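Local coordinates for protein diguanylate cyclase DosC (Escherichia coli, PDB 4ZVA) that makes cyclic di-GMP from GTP under the control of oxygen, which its haem-bearing globin domain, the part described here, probably senses, at residues A90-H93 with A94-I98; G97-V100 with E101-E104. All blocks are in the same frame, centred on the assembly; numbering follows the deposited sequence.

Contact 1: residues A90-H93 with A94-I98. With HEM (protoporphyrin IX containing Fe), chain C.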
loop_
_atom_site.group_PDB
_atom_site.type_symbol
_atom_site.label_atom_id
_atom_site.label_comp_id
_atom_site.label_asym_id
_atom_site.label_seq_id
_atom_site.Cartn_x
_atom_site.Cartn_y
_atom_site.Cartn_z
ATOM N N ALA A 90 12.659 12.249 -1.819
ATOM C CA ALA A 90 13.151 11.804 -0.524
ATOM C C ALA A 90 14.087 12.845 0.079
ATOM O O ALA A 90 14.002 13.153 1.268
ATOM C CB ALA A 90 13.854 10.464 -0.658
ATOM N N GLU A 91 14.972 13.390 -0.754
ATOM C CA GLU A 91 15.888 14.445 -0.332
ATOM C C GLU A 91 15.130 15.663 0.187
ATOM O O GLU A 91 15.461 16.208 1.240
ATOM C CB GLU A 91 16.804 14.862 -1.486
ATOM C CG GLU A 91 17.760 13.780 -1.969
ATOM C CD GLU A 91 18.534 14.197 -3.210
ATOM O OE1 GLU A 91 18.411 15.369 -3.622
ATOM O OE2 GLU A 91 19.263 13.353 -3.773
ATOM N N VAL A 92 14.109 16.080 -0.557
ATOM C CA VAL A 92 13.290 17.226 -0.176
ATOM C C VAL A 92 12.582 16.984 1.155
ATOM O O VAL A 92 12.575 17.851 2.031
ATOM C CB VAL A 92 12.239 17.548 -1.257
ATOM C CG1 VAL A 92 11.347 18.700 -0.811
ATOM C CG2 VAL A 92 12.920 17.882 -2.574
ATOM N N HIS A 93 11.986 15.803 1.297
ATOM C CA HIS A 93 11.310 15.422 2.533
ATOM C C HIS A 93 12.283 15.377 3.708
ATOM O O HIS A 93 11.938 15.751 4.829
ATOM C CB HIS A 93 10.626 14.061 2.374
ATOM C CG HIS A 93 9.382 14.096 1.537
ATOM N ND1 HIS A 93 8.813 12.961 1.006
ATOM C CD2 HIS A 93 8.606 15.132 1.141
ATOM C CE1 HIS A 93 7.733 13.295 0.319
ATOM N NE2 HIS A 93 7.585 14.602 0.382
ATOM N N ALA A 94 13.501 14.914 3.442
ATOM C CA ALA A 94 14.534 14.829 4.469
ATOM C C ALA A 94 14.964 16.210 4.959
ATOM O O ALA A 94 15.101 16.433 6.162
ATOM C CB ALA A 94 15.737 14.054 3.947
ATOM N N ARG A 95 15.169 17.136 4.026
ATOM C CA ARG A 95 15.627 18.480 4.372
ATOM C C ARG A 95 14.597 19.237 5.200
ATOM O O ARG A 95 14.943 19.902 6.178
ATOM C CB ARG A 95 15.956 19.279 3.107
ATOM C CG ARG A 95 17.116 18.727 2.298
ATOM C CD ARG A 95 17.534 19.694 1.199
ATOM N NE ARG A 95 18.457 19.071 0.253
ATOM C CZ ARG A 95 18.113 18.653 -0.961
ATOM N NH1 ARG A 95 16.863 18.793 -1.385
ATOM N NH2 ARG A 95 19.018 18.095 -1.754
ATOM N N ILE A 96 13.333 19.133 4.806
ATOM C CA ILE A 96 12.248 19.784 5.530
ATOM C C ILE A 96 12.075 19.169 6.920
ATOM O O ILE A 96 11.707 19.855 7.874
ATOM C CB ILE A 96 10.927 19.703 4.739
ATOM C CG1 ILE A 96 11.105 20.341 3.361
ATOM C CG2 ILE A 96 9.797 20.390 5.490
ATOM C CD1 ILE A 96 9.827 20.451 2.567
ATOM N N GLY A 97 12.362 17.876 7.033
ATOM C CA GLY A 97 12.247 17.187 8.305
ATOM C C GLY A 97 10.912 16.488 8.476
ATOM O O GLY A 97 10.312 16.525 9.551
ATOM N N ILE A 98 10.445 15.854 7.405
ATOM C CA ILE A 98 9.169 15.148 7.422
ATOM C C ILE A 98 9.354 13.676 7.786
ATOM O O ILE A 98 10.073 12.950 7.100
ATOM C CB ILE A 98 8.466 15.247 6.060
ATOM C CG1 ILE A 98 8.355 16.710 5.633
ATOM C CG2 ILE A 98 7.097 14.585 6.116
ATOM C CD1 ILE A 98 7.801 16.894 4.250
HETATM C CHA HEM C . 7.669 18.086 -1.806
HETATM C CHB HEM C . 5.115 17.680 2.297
HETATM C CHC HEM C . 3.943 13.164 1.023
HETATM C CHD HEM C . 5.561 13.990 -3.465
HETATM C C1A HEM C . 7.063 18.398 -0.608
HETATM C C2A HEM C . 7.084 19.678 0.079
HETATM C C3A HEM C . 6.377 19.554 1.204
HETATM C C4A HEM C . 5.885 18.199 1.282
HETATM C CMA HEM C . 6.124 20.657 2.253
HETATM C CAA HEM C . 7.782 20.974 -0.391
HETATM C CBA HEM C . 7.220 21.400 -1.744
HETATM C CGA HEM C . 7.665 22.799 -2.065
HETATM O O1A HEM C . 7.886 23.593 -1.113
HETATM O O2A HEM C . 7.785 23.119 -3.275
HETATM C C1B HEM C . 4.550 16.427 2.303
HETATM C C2B HEM C . 3.642 15.910 3.306
HETATM C C3B HEM C . 3.318 14.651 2.952
HETATM C C4B HEM C . 4.012 14.351 1.717
HETATM C CMB HEM C . 3.184 16.727 4.537
HETATM C CAB HEM C . 2.387 13.620 3.642
HETATM C CBB HEM C . 1.666 13.861 4.739
HETATM C C1C HEM C . 4.193 13.017 -0.323
HETATM C C2C HEM C . 3.746 11.924 -1.163
HETATM C C3C HEM C . 4.199 12.151 -2.411
HETATM C C4C HEM C . 4.939 13.399 -2.387
HETATM C CMC HEM C . 2.902 10.740 -0.635
HETATM C CAC HEM C . 4.019 11.318 -3.706
HETATM C CBC HEM C . 3.278 10.208 -3.796
HETATM C C1D HEM C . 6.287 15.164 -3.452
HETATM C C2D HEM C . 6.961 15.737 -4.597
HETATM C C3D HEM C . 7.620 17.024 -4.079
HETATM C C4D HEM C . 7.281 17.089 -2.674
HETATM C CMD HEM C . 6.986 15.163 -6.031
HETATM C CAD HEM C . 8.479 18.042 -4.863
HETATM C CBD HEM C . 9.724 17.349 -5.411
HETATM C CGD HEM C . 10.753 18.372 -5.818
HETATM O O1D HEM C . 11.726 17.993 -6.519
HETATM O O2D HEM C . 10.602 19.564 -5.445
HETATM N NA HEM C . 6.323 17.519 0.161
HETATM N NB HEM C . 4.756 15.453 1.348
HETATM N NC HEM C . 4.916 13.896 -1.101
HETATM N ND HEM C . 6.502 15.983 -2.347
HETATM FE FE HEM C . 5.837 15.594 -0.410
#

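Contact 2: residues G97-V100 with E101-E104. With HEM (protoporphyrin IX containing Fe), chain C.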
loop_
_atom_site.group_PDB
_atom_site.type_symbol
_atom_site.label_atom_id
_atom_site.label_comp_id
_atom_site.label_asym_id
_atom_site.label_seq_id
_atom_site.Cartn_x
_atom_site.Cartn_y
_atom_site.Cartn_z
ATOM N N GLY A 97 12.362 17.876 7.033
ATOM C CA GLY A 97 12.247 17.187 8.305
ATOM C C GLY A 97 10.912 16.488 8.476
ATOM O O GLY A 97 10.312 16.525 9.551
ATOM N N ILE A 98 10.445 15.854 7.405
ATOM C CA ILE A 98 9.169 15.148 7.422
ATOM C C ILE A 98 9.354 13.676 7.786
ATOM O O ILE A 98 10.073 12.950 7.100
ATOM C CB ILE A 98 8.466 15.247 6.060
ATOM C CG1 ILE A 98 8.355 16.710 5.633
ATOM C CG2 ILE A 98 7.097 14.585 6.116
ATOM C CD1 ILE A 98 7.801 16.894 4.250
ATOM N N PRO A 99 8.696 13.234 8.870
ATOM C CA PRO A 99 8.787 11.856 9.368
ATOM C C PRO A 99 8.329 10.826 8.339
ATOM O O PRO A 99 7.432 11.108 7.543
ATOM C CB PRO A 99 7.856 11.859 10.585
ATOM C CG PRO A 99 7.763 13.287 10.994
ATOM C CD PRO A 99 7.829 14.068 9.720
ATOM N N VAL A 100 8.947 9.648 8.360
ATOM C CA VAL A 100 8.638 8.589 7.405
ATOM C C VAL A 100 7.178 8.146 7.498
ATOM O O VAL A 100 6.549 7.835 6.486
ATOM C CB VAL A 100 9.552 7.365 7.615
ATOM C CG1 VAL A 100 9.353 6.351 6.496
ATOM C CG2 VAL A 100 11.006 7.797 7.686
ATOM N N GLU A 101 6.642 8.122 8.713
ATOM C CA GLU A 101 5.264 7.690 8.917
ATOM C C GLU A 101 4.277 8.757 8.449
ATOM O O GLU A 101 3.108 8.464 8.196
ATOM C CB GLU A 101 5.014 7.341 10.387
ATOM C CG GLU A 101 4.961 8.531 11.330
ATOM C CD GLU A 101 6.335 8.973 11.797
ATOM O OE1 GLU A 101 7.334 8.324 11.421
ATOM O OE2 GLU A 101 6.416 9.967 12.548
ATOM N N ILE A 102 4.751 9.992 8.332
ATOM C CA ILE A 102 3.929 11.066 7.792
ATOM C C ILE A 102 3.851 10.936 6.274
ATOM O O ILE A 102 2.789 11.121 5.676
ATOM C CB ILE A 102 4.482 12.453 8.182
ATOM C CG1 ILE A 102 4.349 12.666 9.689
ATOM C CG2 ILE A 102 3.746 13.558 7.449
ATOM C CD1 ILE A 102 2.919 12.620 10.178
ATOM N N VAL A 103 4.977 10.592 5.659
ATOM C CA VAL A 103 5.027 10.357 4.221
ATOM C C VAL A 103 4.218 9.116 3.855
ATOM O O VAL A 103 3.444 9.131 2.896
ATOM C CB VAL A 103 6.477 10.192 3.727
ATOM C CG1 VAL A 103 6.503 9.888 2.239
ATOM C CG2 VAL A 103 7.281 11.448 4.028
ATOM N N GLU A 104 4.395 8.048 4.630
ATOM C CA GLU A 104 3.651 6.810 4.421
ATOM C C GLU A 104 2.148 7.055 4.504
ATOM O O GLU A 104 1.375 6.504 3.719
ATOM C CB GLU A 104 4.065 5.750 5.445
ATOM C CG GLU A 104 3.327 4.430 5.287
ATOM C CD GLU A 104 3.521 3.505 6.472
ATOM O OE1 GLU A 104 4.655 3.024 6.679
ATOM O OE2 GLU A 104 2.533 3.261 7.197
HETATM C CHA HEM C . 7.669 18.086 -1.806
HETATM C CHB HEM C . 5.115 17.680 2.297
HETATM C CHC HEM C . 3.943 13.164 1.023
HETATM C CHD HEM C . 5.561 13.990 -3.465
HETATM C C1A HEM C . 7.063 18.398 -0.608
HETATM C C2A HEM C . 7.084 19.678 0.079
HETATM C C3A HEM C . 6.377 19.554 1.204
HETATM C C4A HEM C . 5.885 18.199 1.282
HETATM C CMA HEM C . 6.124 20.657 2.253
HETATM C CAA HEM C . 7.782 20.974 -0.391
HETATM C CBA HEM C . 7.220 21.400 -1.744
HETATM C CGA HEM C . 7.665 22.799 -2.065
HETATM O O1A HEM C . 7.886 23.593 -1.113
HETATM O O2A HEM C . 7.785 23.119 -3.275
HETATM C C1B HEM C . 4.550 16.427 2.303
HETATM C C2B HEM C . 3.642 15.910 3.306
HETATM C C3B HEM C . 3.318 14.651 2.952
HETATM C C4B HEM C . 4.012 14.351 1.717
HETATM C CMB HEM C . 3.184 16.727 4.537
HETATM C CAB HEM C . 2.387 13.620 3.642
HETATM C CBB HEM C . 1.666 13.861 4.739
HETATM C C1C HEM C . 4.193 13.017 -0.323
HETATM C C2C HEM C . 3.746 11.924 -1.163
HETATM C C3C HEM C . 4.199 12.151 -2.411
HETATM C C4C HEM C . 4.939 13.399 -2.387
HETATM C CMC HEM C . 2.902 10.740 -0.635
HETATM C CAC HEM C . 4.019 11.318 -3.706
HETATM C CBC HEM C . 3.278 10.208 -3.796
HETATM C C1D HEM C . 6.287 15.164 -3.452
HETATM C C2D HEM C . 6.961 15.737 -4.597
HETATM C C3D HEM C . 7.620 17.024 -4.079
HETATM C C4D HEM C . 7.281 17.089 -2.674
HETATM C CMD HEM C . 6.986 15.163 -6.031
HETATM C CAD HEM C . 8.479 18.042 -4.863
HETATM C CBD HEM C . 9.724 17.349 -5.411
HETATM C CGD HEM C . 10.753 18.372 -5.818
HETATM O O1D HEM C . 11.726 17.993 -6.519
HETATM O O2D HEM C . 10.602 19.564 -5.445
HETATM N NA HEM C . 6.323 17.519 0.161
HETATM N NB HEM C . 4.756 15.453 1.348
HETATM N NC HEM C . 4.916 13.896 -1.101
HETATM N ND HEM C . 6.502 15.983 -2.347
HETATM FE FE HEM C . 5.837 15.594 -0.410
#

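Contact 1: residues A90-H93 with A94-I98
The N-H groups of A94, R95 and I96 bond back to the carbonyls of A90, E91 and V92, the i to i+4 pattern of the last turns of helix 79-96, which in this protoglobin-family domain carries the proximal haem histidine. A Schellman motif ends it, with G97 as the C-prime residue: its phi is positive at 95°, where a side chain would press on the preceding carbonyl. I98 N reaches back to H93 O, nearly straight at 3.0 Å, and G97 N turns to A94 O; H93 O also takes G97 N. The same residue serves the haem: H93 NE2 binds the iron at 2.2 Å. Three more side chains, V92, I96 and I98, reach the porphyrin. V92 CG1, anti to the backbone N (chi1 177°), lies 3.9 Å from haem CHA and 4.1 Å from I96 CD1, which itself meets haem CAA at 3.6 Å; V92 CG2 sits against a propionate carbon. Cut back to an alanine here, the side chain would lose both methyls, which is likely to open a gap beside CHA and the propionate and to take a flanking contact from I96 CD1. On the exposed flank, E91 OE1 and R95 NH2 form a salt bridge at 3.4 Å; its hydrogen bond is weak, the carboxylate and guanidinium planes standing 78° apart. Past the helix end, I98 CD1 lies 3.7 Å from H93 CD2 and 3.4 Å from haem CHB.

Contact 2: residues G97-V100 with E101-E104
I98 CG2 meets I102 CG2 at 3.7 Å and V103 CG2 at 3.8 Å, crossing each side chain at about a right angle; this apolar cluster sits at the start of helix 100-119, where P99 is the N-cap residue. The CG2 branch of I98, set opposite the backbone N about the bond from CA to CB, is the one that turns to the new helix. I102 extends the apolar surface in two directions: its CG2 lies 3.4 Å from the haem vinyl carbon CBB, and its CG1 runs beside the proline ring, 3.7 Å from P99 CG. Around this centre the first turn closes on backbone bonds. P99 O accepts V103 N at 3.1 Å, and I102 N more weakly, whereas V100 O takes E104 N in the regular helical manner. Farther out, the E101 chain bends back over the turn (chi1 72°, chi2 -84°), bringing its carboxylate against the proline ring, with E101 OE2 3.1 Å from P99 CB. E104 extends to the subunit boundary, where its OE2 is hydrogen-bonded to OG1 of T147 of the second subunit.

In the fold
Contacts 1 and 2 are consecutive steps of one chain path, sharing G97 and I98, with centres about 9 Å apart. Contact 1 ends helix 79-96 and contact 2 begins helix 100-119, and both border the haem. They also touch directly, H93 ND1 lying 3.7 Å from V103 CG2. In contact 1, H93 and I98 are buried at the haem while E91 and R95 are exposed; in contact 2, I102, V103 and E104 are buried, E104 at the subunit boundary. Contact 1 supplies the iron ligand and bears a salt bridge within its own helix, whereas contact 2 gives the porphyrin only apolar side chains and backbone carbonyls. Only contact 2 reaches the second subunit; F50 packs against both.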